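Local coordinates for proteolytically activated form of PPO4 Tyrosinase (Agaricus bisporus var. bisporus H97, PDB 4OUA), which catalyses the o-hydroxylation of monophenols and the oxidation of the resulting o-diphenols to o-quinones at a copper centre, the initial step of melanin synthesis, at residues Ala4-Thr9 / Tyr97-Gln102; Thr29-Ala34 / Asn163-Tyr168; Thr189-Asp194 / Ala273-Phe278; Glu230-His235 / Asn244-Val249. All coordinates share one frame; numbering follows the deposited sequence.

Contact 1 of 4, residues Ala4-Thr9 / Tyr97-Gln102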
loop_
_atom_site.group_PDB
_atom_site.type_symbol
_atom_site.label_atom_id
_atom_site.label_comp_id
_atom_site.label_asym_id
_atom_site.label_seq_id
_atom_site.Cartn_x
_atom_site.Cartn_y
_atom_site.Cartn_z
ATOM N N ALA A 4 14.498 11.836 -0.391
ATOM C CA ALA A 4 13.209 12.515 -0.325
ATOM C C ALA A 4 12.144 11.775 -1.127
ATOM O O ALA A 4 12.432 11.202 -2.178
ATOM C CB ALA A 4 13.343 13.947 -0.819
ATOM N N THR A 5 10.913 11.787 -0.625
ATOM C CA THR A 5 9.799 11.137 -1.309
ATOM C C THR A 5 9.143 12.090 -2.302
ATOM O O THR A 5 8.232 12.839 -1.950
ATOM C CB THR A 5 8.736 10.631 -0.313
ATOM O OG1 THR A 5 9.322 9.661 0.563
ATOM C CG2 THR A 5 7.575 9.994 -1.056
ATOM N N VAL A 6 9.614 12.053 -3.544
ATOM C CA VAL A 6 9.130 12.962 -4.578
ATOM C C VAL A 6 8.137 12.287 -5.517
ATOM O O VAL A 6 7.501 12.947 -6.339
ATOM C CB VAL A 6 10.294 13.526 -5.411
ATOM C CG1 VAL A 6 11.148 14.458 -4.564
ATOM C CG2 VAL A 6 11.131 12.392 -5.984
ATOM N N GLY A 7 8.010 10.970 -5.393
ATOM C CA GLY A 7 7.094 10.213 -6.225
ATOM C C GLY A 7 7.727 9.797 -7.537
ATOM O O GLY A 7 8.866 10.168 -7.824
ATOM N N PRO A 8 6.987 9.028 -8.349
ATOM C CA PRO A 8 7.484 8.515 -9.630
ATOM C C PRO A 8 7.690 9.620 -10.662
ATOM O O PRO A 8 7.472 10.791 -10.365
ATOM C CB PRO A 8 6.376 7.555 -10.074
ATOM C CG PRO A 8 5.146 8.093 -9.433
ATOM C CD PRO A 8 5.590 8.632 -8.100
ATOM N N THR A 9 8.107 9.240 -11.865
ATOM C CA THR A 9 8.344 10.206 -12.928
ATOM C C THR A 9 7.560 9.838 -14.181
ATOM O O THR A 9 7.037 8.731 -14.293
ATOM C CB THR A 9 9.840 10.301 -13.278
ATOM O OG1 THR A 9 10.055 11.407 -14.163
ATOM C CG2 THR A 9 10.313 9.020 -13.947
ATOM N N TYR A 97 7.411 4.019 -2.037
ATOM C CA TYR A 97 7.519 2.656 -2.543
ATOM C C TYR A 97 7.394 2.629 -4.059
ATOM O O TYR A 97 8.237 2.061 -4.751
ATOM C CB TYR A 97 6.448 1.763 -1.918
ATOM C CG TYR A 97 6.558 0.312 -2.320
ATOM C CD1 TYR A 97 7.415 -0.549 -1.650
ATOM C CD2 TYR A 97 5.802 -0.199 -3.368
ATOM C CE1 TYR A 97 7.518 -1.881 -2.012
ATOM C CE2 TYR A 97 5.899 -1.527 -3.738
ATOM C CZ TYR A 97 6.755 -2.363 -3.056
ATOM O OH TYR A 97 6.852 -3.685 -3.425
ATOM N N GLU A 98 6.328 3.243 -4.562
ATOM C CA GLU A 98 6.094 3.353 -5.996
ATOM C C GLU A 98 7.264 4.046 -6.689
ATOM O O GLU A 98 7.651 3.673 -7.797
ATOM C CB GLU A 98 4.796 4.116 -6.264
ATOM C CG GLU A 98 4.443 4.255 -7.730
ATOM C CD GLU A 98 3.204 5.102 -7.951
ATOM O OE1 GLU A 98 3.119 6.204 -7.365
ATOM O OE2 GLU A 98 2.312 4.662 -8.707
ATOM N N GLN A 99 7.820 5.054 -6.024
ATOM C CA GLN A 99 8.980 5.776 -6.536
ATOM C C GLN A 99 10.189 4.854 -6.672
ATOM O O GLN A 99 10.740 4.691 -7.762
ATOM C CB GLN A 99 9.318 6.957 -5.621
ATOM C CG GLN A 99 10.630 7.651 -5.948
ATOM C CD GLN A 99 11.015 8.682 -4.904
ATOM O OE1 GLN A 99 10.153 9.296 -4.275
ATOM N NE2 GLN A 99 12.315 8.869 -4.708
ATOM N N ILE A 100 10.592 4.256 -5.557
ATOM C CA ILE A 100 11.729 3.346 -5.536
ATOM C C ILE A 100 11.511 2.158 -6.464
ATOM O O ILE A 100 12.442 1.699 -7.128
ATOM C CB ILE A 100 12.006 2.827 -4.115
ATOM C CG1 ILE A 100 12.450 3.976 -3.208
ATOM C CG2 ILE A 100 13.057 1.730 -4.143
ATOM C CD1 ILE A 100 13.687 4.698 -3.701
ATOM N N LEU A 101 10.275 1.671 -6.510
ATOM C CA LEU A 101 9.942 0.512 -7.328
ATOM C C LEU A 101 10.066 0.821 -8.817
ATOM O O LEU A 101 10.439 -0.045 -9.608
ATOM C CB LEU A 101 8.531 0.020 -7.010
ATOM C CG LEU A 101 8.146 -1.319 -7.641
ATOM C CD1 LEU A 101 9.129 -2.403 -7.229
ATOM C CD2 LEU A 101 6.733 -1.701 -7.246
ATOM N N GLN A 102 9.750 2.056 -9.197
ATOM C CA GLN A 102 9.898 2.481 -10.584
ATOM C C GLN A 102 11.371 2.602 -10.951
ATOM O O GLN A 102 11.785 2.201 -12.040
ATOM C CB GLN A 102 9.193 3.816 -10.832
ATOM C CG GLN A 102 9.237 4.259 -12.290
ATOM C CD GLN A 102 8.935 5.734 -12.472
ATOM O OE1 GLN A 102 9.358 6.570 -11.674
ATOM N NE2 GLN A 102 8.203 6.061 -13.531
#

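Contact 2 of 4, residues Thr29-Ala34 / Asn163-Tyr168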
loop_
_atom_site.group_PDB
_atom_site.type_symbol
_atom_site.label_atom_id
_atom_site.label_comp_id
_atom_site.label_asym_id
_atom_site.label_seq_id
_atom_site.Cartn_x
_atom_site.Cartn_y
_atom_site.Cartn_z
ATOM N N THR A 29 5.653 -7.621 -16.478
ATOM C CA THR A 29 7.050 -8.033 -16.568
ATOM C C THR A 29 7.957 -7.103 -15.772
ATOM O O THR A 29 8.839 -7.557 -15.042
ATOM C CB THR A 29 7.540 -8.065 -18.027
ATOM O OG1 THR A 29 6.901 -9.140 -18.727
ATOM C CG2 THR A 29 9.046 -8.261 -18.075
ATOM N N LEU A 30 7.737 -5.800 -15.918
ATOM C CA LEU A 30 8.551 -4.808 -15.228
ATOM C C LEU A 30 8.348 -4.881 -13.722
ATOM O O LEU A 30 9.279 -4.659 -12.949
ATOM C CB LEU A 30 8.231 -3.399 -15.733
ATOM C CG LEU A 30 8.772 -3.031 -17.116
ATOM C CD1 LEU A 30 8.404 -1.598 -17.476
ATOM C CD2 LEU A 30 10.280 -3.231 -17.169
ATOM N N TYR A 31 7.126 -5.202 -13.312
ATOM C CA TYR A 31 6.790 -5.283 -11.896
ATOM C C TYR A 31 7.438 -6.505 -11.248
ATOM O O TYR A 31 7.975 -6.421 -10.145
ATOM C CB TYR A 31 5.272 -5.316 -11.708
ATOM C CG TYR A 31 4.830 -5.112 -10.277
ATOM C CD1 TYR A 31 4.774 -3.839 -9.724
ATOM C CD2 TYR A 31 4.470 -6.190 -9.479
ATOM C CE1 TYR A 31 4.371 -3.644 -8.416
ATOM C CE2 TYR A 31 4.067 -6.006 -8.168
ATOM C CZ TYR A 31 4.019 -4.729 -7.643
ATOM O OH TYR A 31 3.620 -4.537 -6.340
ATOM N N ILE A 32 7.386 -7.639 -11.942
ATOM C CA ILE A 32 7.980 -8.874 -11.443
ATOM C C ILE A 32 9.501 -8.772 -11.372
ATOM O O ILE A 32 10.128 -9.304 -10.453
ATOM C CB ILE A 32 7.602 -10.079 -12.324
ATOM C CG1 ILE A 32 6.081 -10.243 -12.386
ATOM C CG2 ILE A 32 8.260 -11.347 -11.804
ATOM C CD1 ILE A 32 5.438 -10.512 -11.045
ATOM N N ARG A 33 10.091 -8.087 -12.345
ATOM C CA ARG A 33 11.534 -7.891 -12.369
ATOM C C ARG A 33 11.981 -6.909 -11.290
ATOM O O ARG A 33 12.917 -7.183 -10.539
ATOM C CB ARG A 33 11.990 -7.397 -13.743
ATOM C CG ARG A 33 11.855 -8.423 -14.856
ATOM C CD ARG A 33 12.674 -9.670 -14.564
ATOM N NE ARG A 33 12.897 -10.473 -15.765
ATOM C CZ ARG A 33 13.519 -11.649 -15.775
ATOM N NH1 ARG A 33 13.979 -12.171 -14.646
ATOM N NH2 ARG A 33 13.677 -12.306 -16.916
ATOM N N ALA A 34 11.305 -5.765 -11.219
ATOM C CA ALA A 34 11.686 -4.705 -10.291
ATOM C C ALA A 34 11.438 -5.112 -8.846
ATOM O O ALA A 34 12.214 -4.766 -7.954
ATOM C CB ALA A 34 10.936 -3.424 -10.615
ATOM N N ASN A 163 7.465 -16.249 -8.586
ATOM C CA ASN A 163 6.624 -15.105 -8.257
ATOM C C ASN A 163 7.067 -14.405 -6.977
ATOM O O ASN A 163 6.966 -14.972 -5.889
ATOM C CB ASN A 163 5.167 -15.551 -8.129
ATOM C CG ASN A 163 4.197 -14.389 -8.168
ATOM O OD1 ASN A 163 4.591 -13.227 -8.049
ATOM N ND2 ASN A 163 2.915 -14.696 -8.333
ATOM N N PRO A 164 7.554 -13.162 -7.105
ATOM C CA PRO A 164 7.991 -12.367 -5.954
ATOM C C PRO A 164 6.821 -11.718 -5.218
ATOM O O PRO A 164 7.012 -11.129 -4.155
ATOM C CB PRO A 164 8.890 -11.306 -6.590
ATOM C CG PRO A 164 8.310 -11.112 -7.948
ATOM C CD PRO A 164 7.786 -12.460 -8.380
ATOM N N ILE A 165 5.625 -11.833 -5.784
ATOM C CA ILE A 165 4.437 -11.216 -5.204
ATOM C C ILE A 165 3.871 -12.039 -4.048
ATOM O O ILE A 165 3.246 -11.494 -3.138
ATOM C CB ILE A 165 3.338 -11.014 -6.269
ATOM C CG1 ILE A 165 3.853 -10.121 -7.399
ATOM C CG2 ILE A 165 2.090 -10.414 -5.648
ATOM C CD1 ILE A 165 2.820 -9.824 -8.463
ATOM N N LEU A 166 4.095 -13.348 -4.084
ATOM C CA LEU A 166 3.569 -14.239 -3.055
ATOM C C LEU A 166 4.163 -13.962 -1.676
ATOM O O LEU A 166 3.439 -13.881 -0.685
ATOM C CB LEU A 166 3.815 -15.701 -3.435
ATOM C CG LEU A 166 3.038 -16.243 -4.636
ATOM C CD1 LEU A 166 3.225 -17.745 -4.756
ATOM C CD2 LEU A 166 1.564 -15.895 -4.531
ATOM N N ARG A 167 5.481 -13.812 -1.613
ATOM C CA ARG A 167 6.160 -13.689 -0.331
ATOM C C ARG A 167 7.520 -13.015 -0.463
ATOM O O ARG A 167 8.133 -13.043 -1.530
ATOM C CB ARG A 167 6.332 -15.071 0.300
ATOM C CG ARG A 167 7.221 -15.998 -0.522
ATOM C CD ARG A 167 7.194 -17.423 -0.003
ATOM N NE ARG A 167 5.867 -18.023 -0.107
ATOM C CZ ARG A 167 5.413 -18.658 -1.183
ATOM N NH1 ARG A 167 6.176 -18.773 -2.262
ATOM N NH2 ARG A 167 4.192 -19.177 -1.183
ATOM N N TYR A 168 7.985 -12.411 0.625
ATOM C CA TYR A 168 9.347 -11.893 0.684
ATOM C C TYR A 168 10.233 -12.831 1.494
ATOM O O TYR A 168 9.823 -13.336 2.540
ATOM C CB TYR A 168 9.381 -10.490 1.294
ATOM C CG TYR A 168 10.779 -10.013 1.618
ATOM C CD1 TYR A 168 11.678 -9.702 0.607
ATOM C CD2 TYR A 168 11.201 -9.880 2.933
ATOM C CE1 TYR A 168 12.960 -9.270 0.896
ATOM C CE2 TYR A 168 12.481 -9.448 3.232
ATOM C CZ TYR A 168 13.356 -9.143 2.210
ATOM O OH TYR A 168 14.630 -8.713 2.501
#

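Contact 3 of 4, residues Thr189-Asp194 / Ala273-Phe278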
loop_
_atom_site.group_PDB
_atom_site.type_symbol
_atom_site.label_atom_id
_atom_site.label_comp_id
_atom_site.label_asym_id
_atom_site.label_seq_id
_atom_site.Cartn_x
_atom_site.Cartn_y
_atom_site.Cartn_z
ATOM N N THR A 189 7.880 -14.499 4.565
ATOM C CA THR A 189 6.563 -14.037 4.991
ATOM C C THR A 189 5.503 -15.104 4.714
ATOM O O THR A 189 5.597 -15.849 3.739
ATOM C CB THR A 189 6.178 -12.722 4.294
ATOM O OG1 THR A 189 6.204 -12.900 2.873
ATOM C CG2 THR A 189 7.159 -11.618 4.676
ATOM N N VAL A 190 4.498 -15.184 5.580
ATOM C CA VAL A 190 3.495 -16.238 5.469
ATOM C C VAL A 190 2.065 -15.711 5.530
ATOM O O VAL A 190 1.747 -14.833 6.332
ATOM C CB VAL A 190 3.683 -17.293 6.569
ATOM C CG1 VAL A 190 2.459 -18.185 6.660
ATOM C CG2 VAL A 190 4.930 -18.119 6.292
ATOM N N ARG A 191 1.206 -16.264 4.677
ATOM C CA ARG A 191 -0.200 -15.878 4.627
ATOM C C ARG A 191 -1.110 -16.986 5.150
ATOM O O ARG A 191 -1.039 -18.126 4.688
ATOM C CB ARG A 191 -0.605 -15.513 3.198
ATOM C CG ARG A 191 0.116 -14.304 2.633
ATOM C CD ARG A 191 -0.221 -14.101 1.164
ATOM N NE ARG A 191 0.598 -13.054 0.560
ATOM C CZ ARG A 191 0.632 -12.787 -0.742
ATOM N NH1 ARG A 191 -0.107 -13.493 -1.587
ATOM N NH2 ARG A 191 1.411 -11.816 -1.199
ATOM N N ASN A 192 -1.965 -16.642 6.110
ATOM C CA ASN A 192 -2.962 -17.574 6.629
ATOM C C ASN A 192 -2.343 -18.882 7.127
ATOM O O ASN A 192 -2.688 -19.959 6.638
ATOM C CB ASN A 192 -4.008 -17.870 5.548
ATOM C CG ASN A 192 -5.294 -18.444 6.114
ATOM O OD1 ASN A 192 -5.731 -18.069 7.203
ATOM N ND2 ASN A 192 -5.909 -19.360 5.373
ATOM N N PRO A 193 -1.427 -18.789 8.103
ATOM C CA PRO A 193 -0.685 -19.956 8.598
ATOM C C PRO A 193 -1.538 -20.916 9.427
ATOM O O PRO A 193 -2.503 -20.496 10.067
ATOM C CB PRO A 193 0.411 -19.328 9.461
ATOM C CG PRO A 193 -0.183 -18.050 9.934
ATOM C CD PRO A 193 -1.037 -17.552 8.803
ATOM N N ASP A 194 -1.173 -22.194 9.408
ATOM C CA ASP A 194 -1.861 -23.209 10.199
ATOM C C ASP A 194 -1.269 -23.307 11.600
ATOM O O ASP A 194 -0.472 -22.462 12.008
ATOM C CB ASP A 194 -1.790 -24.575 9.510
ATOM C CG ASP A 194 -2.750 -24.695 8.342
ATOM O OD1 ASP A 194 -3.832 -24.071 8.390
ATOM O OD2 ASP A 194 -2.425 -25.418 7.377
ATOM N N ALA A 273 4.007 -5.001 6.579
ATOM C CA ALA A 273 4.576 -4.337 5.412
ATOM C C ALA A 273 5.470 -5.266 4.593
ATOM O O ALA A 273 5.613 -5.092 3.381
ATOM C CB ALA A 273 5.356 -3.105 5.842
ATOM N N PHE A 274 6.065 -6.253 5.255
ATOM C CA PHE A 274 7.001 -7.159 4.595
ATOM C C PHE A 274 6.317 -8.077 3.583
ATOM O O PHE A 274 6.967 -8.610 2.685
ATOM C CB PHE A 274 7.751 -7.994 5.636
ATOM C CG PHE A 274 8.690 -7.191 6.491
ATOM C CD1 PHE A 274 9.930 -6.806 6.005
ATOM C CD2 PHE A 274 8.335 -6.819 7.777
ATOM C CE1 PHE A 274 10.798 -6.065 6.785
ATOM C CE2 PHE A 274 9.199 -6.079 8.562
ATOM C CZ PHE A 274 10.433 -5.703 8.066
ATOM N N ASP A 275 5.009 -8.263 3.727
ATOM C CA ASP A 275 4.250 -9.052 2.763
ATOM C C ASP A 275 3.952 -8.203 1.529
ATOM O O ASP A 275 3.311 -7.160 1.632
ATOM C CB ASP A 275 2.952 -9.573 3.388
ATOM C CG ASP A 275 2.293 -10.662 2.556
ATOM O OD1 ASP A 275 2.303 -10.566 1.311
ATOM O OD2 ASP A 275 1.760 -11.622 3.153
ATOM N N PRO A 276 4.423 -8.656 0.356
ATOM C CA PRO A 276 4.286 -7.937 -0.918
ATOM C C PRO A 276 2.853 -7.502 -1.237
ATOM O O PRO A 276 2.658 -6.508 -1.936
ATOM C CB PRO A 276 4.776 -8.961 -1.945
ATOM C CG PRO A 276 5.736 -9.810 -1.187
ATOM C CD PRO A 276 5.170 -9.916 0.199
ATOM N N ILE A 277 1.865 -8.230 -0.728
ATOM C CA ILE A 277 0.471 -7.906 -1.013
ATOM C C ILE A 277 0.023 -6.681 -0.222
ATOM O O ILE A 277 -1.049 -6.127 -0.467
ATOM C CB ILE A 277 -0.463 -9.091 -0.693
ATOM C CG1 ILE A 277 -1.779 -8.955 -1.462
ATOM C CG2 ILE A 277 -0.710 -9.191 0.804
ATOM C CD1 ILE A 277 -2.745 -10.090 -1.222
ATOM N N PHE A 278 0.855 -6.266 0.728
ATOM C CA PHE A 278 0.574 -5.103 1.564
ATOM C C PHE A 278 0.417 -3.837 0.729
ATOM O O PHE A 278 -0.385 -2.961 1.053
ATOM C CB PHE A 278 1.688 -4.921 2.601
ATOM C CG PHE A 278 1.608 -3.633 3.371
ATOM C CD1 PHE A 278 0.909 -3.567 4.565
ATOM C CD2 PHE A 278 2.252 -2.492 2.914
ATOM C CE1 PHE A 278 0.841 -2.386 5.280
ATOM C CE2 PHE A 278 2.187 -1.311 3.623
ATOM C CZ PHE A 278 1.481 -1.256 4.807
#

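Contact 4 of 4, residues Glu230-His235 / Asn244-Val249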
loop_
_atom_site.group_PDB
_atom_site.type_symbol
_atom_site.label_atom_id
_atom_site.label_comp_id
_atom_site.label_asym_id
_atom_site.label_seq_id
_atom_site.Cartn_x
_atom_site.Cartn_y
_atom_site.Cartn_z
ATOM N N GLU A 230 -12.794 12.798 11.574
ATOM C CA GLU A 230 -12.447 11.957 12.714
ATOM C C GLU A 230 -13.008 10.547 12.572
ATOM O O GLU A 230 -12.310 9.567 12.823
ATOM C CB GLU A 230 -12.941 12.587 14.017
ATOM C CG GLU A 230 -11.823 13.018 14.954
ATOM C CD GLU A 230 -10.978 11.849 15.430
ATOM O OE1 GLU A 230 -11.476 10.703 15.412
ATOM O OE2 GLU A 230 -9.813 12.078 15.824
ATOM N N ALA A 231 -14.270 10.449 12.166
ATOM C CA ALA A 231 -14.927 9.155 12.026
ATOM C C ALA A 231 -14.459 8.417 10.773
ATOM O O ALA A 231 -14.687 7.216 10.629
ATOM C CB ALA A 231 -16.436 9.330 12.004
ATOM N N PHE A 232 -13.802 9.140 9.872
ATOM C CA PHE A 232 -13.354 8.565 8.608
ATOM C C PHE A 232 -11.876 8.183 8.621
ATOM O O PHE A 232 -11.479 7.189 8.012
ATOM C CB PHE A 232 -13.621 9.546 7.463
ATOM C CG PHE A 232 -12.904 9.200 6.186
ATOM C CD1 PHE A 232 -13.415 8.244 5.325
ATOM C CD2 PHE A 232 -11.720 9.836 5.847
ATOM C CE1 PHE A 232 -12.762 7.927 4.151
ATOM C CE2 PHE A 232 -11.060 9.521 4.675
ATOM C CZ PHE A 232 -11.582 8.566 3.826
ATOM N N SER A 233 -11.064 8.935 9.339
ATOM C CA SER A 233 -9.634 8.733 9.337
ATOM C C SER A 233 -9.147 7.507 10.038
ATOM O O SER A 233 -8.408 6.742 9.477
ATOM C CB SER A 233 -8.974 9.911 9.970
ATOM O OG SER A 233 -9.888 10.495 10.818
ATOM N N ASN A 234 -9.522 7.349 11.287
ATOM C CA ASN A 234 -9.027 6.249 12.060
ATOM C C ASN A 234 -10.109 5.475 12.713
ATOM O O ASN A 234 -11.239 5.822 12.642
ATOM C CB ASN A 234 -8.097 6.755 13.110
ATOM C CG ASN A 234 -8.740 7.743 14.004
ATOM O OD1 ASN A 234 -8.860 7.530 15.170
ATOM N ND2 ASN A 234 -9.136 8.832 13.460
ATOM N N HIS A 235 -9.718 4.411 13.376
ATOM C CA HIS A 235 -10.639 3.520 14.019
ATOM C C HIS A 235 -10.683 3.653 15.520
ATOM O O HIS A 235 -11.671 3.309 16.110
ATOM C CB HIS A 235 -10.300 2.088 13.657
ATOM C CG HIS A 235 -8.938 1.665 14.077
ATOM N ND1 HIS A 235 -8.235 0.683 13.435
ATOM C CD2 HIS A 235 -8.148 2.095 15.077
ATOM C CE1 HIS A 235 -7.072 0.523 14.027
ATOM N NE2 HIS A 235 -6.992 1.370 15.024
ATOM N N ASN A 244 -16.886 2.784 10.891
ATOM C CA ASN A 244 -17.088 3.029 9.469
ATOM C C ASN A 244 -15.946 3.852 8.874
ATOM O O ASN A 244 -16.109 4.508 7.846
ATOM C CB ASN A 244 -18.424 3.739 9.244
ATOM C CG ASN A 244 -18.917 3.620 7.816
ATOM O OD1 ASN A 244 -18.710 2.600 7.158
ATOM N ND2 ASN A 244 -19.570 4.667 7.327
ATOM N N SER A 245 -14.790 3.810 9.527
ATOM C CA SER A 245 -13.643 4.600 9.095
ATOM C C SER A 245 -12.884 3.926 7.960
ATOM O O SER A 245 -13.036 2.728 7.721
ATOM C CB SER A 245 -12.696 4.855 10.268
ATOM O OG SER A 245 -12.145 3.643 10.749
ATOM N N LEU A 246 -12.066 4.711 7.264
ATOM C CA LEU A 246 -11.215 4.195 6.200
ATOM C C LEU A 246 -10.292 3.108 6.735
ATOM O O LEU A 246 -9.950 2.166 6.022
ATOM C CB LEU A 246 -10.392 5.326 5.576
ATOM C CG LEU A 246 -9.431 4.979 4.433
ATOM C CD1 LEU A 246 -10.183 4.754 3.127
ATOM C CD2 LEU A 246 -8.374 6.061 4.267
ATOM N N GLU A 247 -9.899 3.243 7.998
ATOM C CA GLU A 247 -8.950 2.318 8.610
ATOM C C GLU A 247 -9.630 1.053 9.117
ATOM O O GLU A 247 -9.083 -0.045 8.997
ATOM C CB GLU A 247 -8.202 3.001 9.756
ATOM C CG GLU A 247 -7.124 2.138 10.387
ATOM C CD GLU A 247 -6.430 2.823 11.550
ATOM O OE1 GLU A 247 -6.975 3.817 12.072
ATOM O OE2 GLU A 247 -5.335 2.365 11.942
ATOM N N ALA A 248 -10.820 1.214 9.690
ATOM C CA ALA A 248 -11.581 0.085 10.215
ATOM C C ALA A 248 -11.857 -0.940 9.121
ATOM O O ALA A 248 -11.623 -2.136 9.303
ATOM C CB ALA A 248 -12.881 0.568 10.834
ATOM N N VAL A 249 -12.353 -0.459 7.984
ATOM C CA VAL A 249 -12.598 -1.305 6.822
ATOM C C VAL A 249 -11.288 -1.875 6.294
ATOM O O VAL A 249 -11.245 -2.975 5.741
ATOM C CB VAL A 249 -13.306 -0.522 5.699
ATOM C CG1 VAL A 249 -13.520 -1.407 4.483
ATOM C CG2 VAL A 249 -14.629 0.040 6.200
#

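Contact 1 of 4, residues Ala4-Thr9 / Tyr97-Gln102
Gln99 reaches from helix 86-109 to the extended N-terminal chain and meets its backbone with both amide atoms. OE1 accepts two bonds from the same face of its carbonyl plane, from Val6 N (2.9 Å to Gln99 OE1) and from Gly7 N, which stands 43° out of that plane. NE2 gives a weak bond to Ala4 O, while CG of the same side chain lies 3.6 Å from Gly7 O. With CG anti to the backbone N (chi1 171°) and the chain extended beyond it, the amide reaches the N-terminal backbone. An alanine here would probably leave the N-H groups of Val6 and Gly7 without their acceptor and the N-terminal chain less firmly tied to the helix. One turn on, Gln102 pairs with both backbone polar groups of Thr9. Gln102 OE1 takes Thr9 N in its carbonyl plane, on a lone pair, at 3.0 Å, and NE2 returns a bond to Thr9 O, which lies close to the amide plane. Pro8 sits between the two amides: its CB is 3.5 Å from Gln102 OE1, and CG approaches Glu98 OE1 at 3.5 Å. That carboxylate is itself held by Arg15 and Gln128 N. The arrangement is an irregular N-terminal segment strapped across a helix of the tyrosinase central domain, the helix that carries the copper ligand His90.

Contact 2 of 4, residues Thr29-Ala34 / Asn163-Tyr168
An Asx turn at Asn163, just after strand 158-162, sets Pro164 and Ile165 against Ile32 and Tyr31 of helix 25-39. In the turn Asn163 OD1 accepts from Ile165 N at 2.9 Å, the donor standing 46° out of the carbonyl plane, while ND2 is bonded to Glu142 O and Leu146 O. With both ends of the amide engaged, the turn is probably held in place, and the two residues after Asn163 point their CB bonds toward the helix. All five residues that touch are buried, and the meeting is one of apolar groups. Ile32 spreads its two branches over different partners. CG2, anti to the backbone N, packs on Pro164 CD at 3.6 Å; the other branch carries CD1 to Ile165 CD1, 3.7 Å away. Pro164 also brings CG to 3.6 Å from the carbonyl oxygen of Ile32, and the ring crosses the isoleucine at about a right angle. Strand 148-152 adds Ile151 beside Ile32, so the helix is lined here by both the turn and the small antiparallel sheet. The Tyr31 hydroxyl, by contrast, is bonded to Gln128 NE2. Ile165 has CD1 anti to CA (chi2 -178°), which stretches the side chain out to the Tyr31 ring. The methyl arrives at the edge of that ring, near its plane, with Ile165 CD1 4.0 Å from Tyr31 CE2.

Contact 3 of 4, residues Thr189-Asp194 / Ala273-Phe278
Arg191 clasps Asp275 just before helix 277-295, the helix that bears the copper ligand His282, and the aspartate also makes a capping bond in the turn that leads into the helix. Arg191 CG is anti to the carbonyl carbon (chi1 -64°), and the chain runs extended from there to NE. The guanidinium meets the carboxylate side-on, the two planes 12° apart. NH2 gives a bond of 2.9 Å to Asp275 OD1, while NE is shared between OD1 and OD2. The carboxylate oxygens take these donors on their syn lone pairs. Asp275 CG lies anti to its own backbone N (chi1 -166°). OD1 is left to accept Ile277 N on its anti side, a nearly straight capping bond of 3.1 Å, so three N-H groups grip one oxygen. The nearby helix start would probably favour the negative charge of Asp275. NH1 of Arg191 has a partner in Ile143 O, and Ile277 CB lies over one guanidinium face. Beside the ion pair, Thr189 keeps OG1 for Tyr168 N and turns its methyl to the other segment: Thr189 CG2 lies 3.8 Å from Phe274 CB and 3.6 Å from Phe274 O.

Contact 4 of 4, residues Glu230-His235 / Asn244-Val249
Glu247 lays its carboxylate over one face of the His235 ring, the two planes 7° apart, with Glu247 CD 3.4 Å from His235 ND1. The ring is pinned at both nitrogens, NE2 to Ser82 OG and ND1 to Asp251 OD2. OE1 of the glutamate accepts His235 N at 3.1 Å from above the carboxylate plane, and Ser82 N as well. Farther along, Phe232 and Leu246 run side by side; Leu246 CB sits over the phenyl face, 4.0 Å from its centroid, in a CH-pi contact. Phe232 O receives Leu246 N at 2.7 Å, tying the end of helix 229-233 to the first turn of helix 246-258. Ser245 is the N-cap of that second helix: its OG, bonded also to His242 O, accepts Ala248 N at 3.0 Å. Glu247 further touches His81, a copper ligand, and helix 246-258 goes on to supply His250 and His254. An alanine in place of Glu247 would probably leave His235 N and Ser82 N without their shared acceptor and one face of the imidazole without its cover. The outer side, with Ala231, Asn244 and Ala248 partly exposed, is looser. Asn244 ND2 turns to Asn221 O of helix 201-224, and Ala248 CB reaches only the CB of His235, at 4.1 Å.

In the fold
Contacts 1, 2 and 3 form a connected series. Leu101 of contact 1 packs on Tyr31 of contact 2, whose centre is about 17 Å away, and Ile165 of contact 2 packs through its carbonyl oxygen on Pro276 of contact 3, centre to centre about 14 Å. Contact 4 stands apart, across the chain's centre from contacts 1 and 2, about 27 and 31 Å between centres. Along the sequence contacts 1 and 2 interleave, contact 3 follows, and contact 4 is nested within the loop that contact 3 closes. Helices 86-109, 246-258 and 277-295, touched by contacts 1, 4 and 3, carry copper ligands, so the contacts tie surrounding loops and helix 25-39 to the dicopper core.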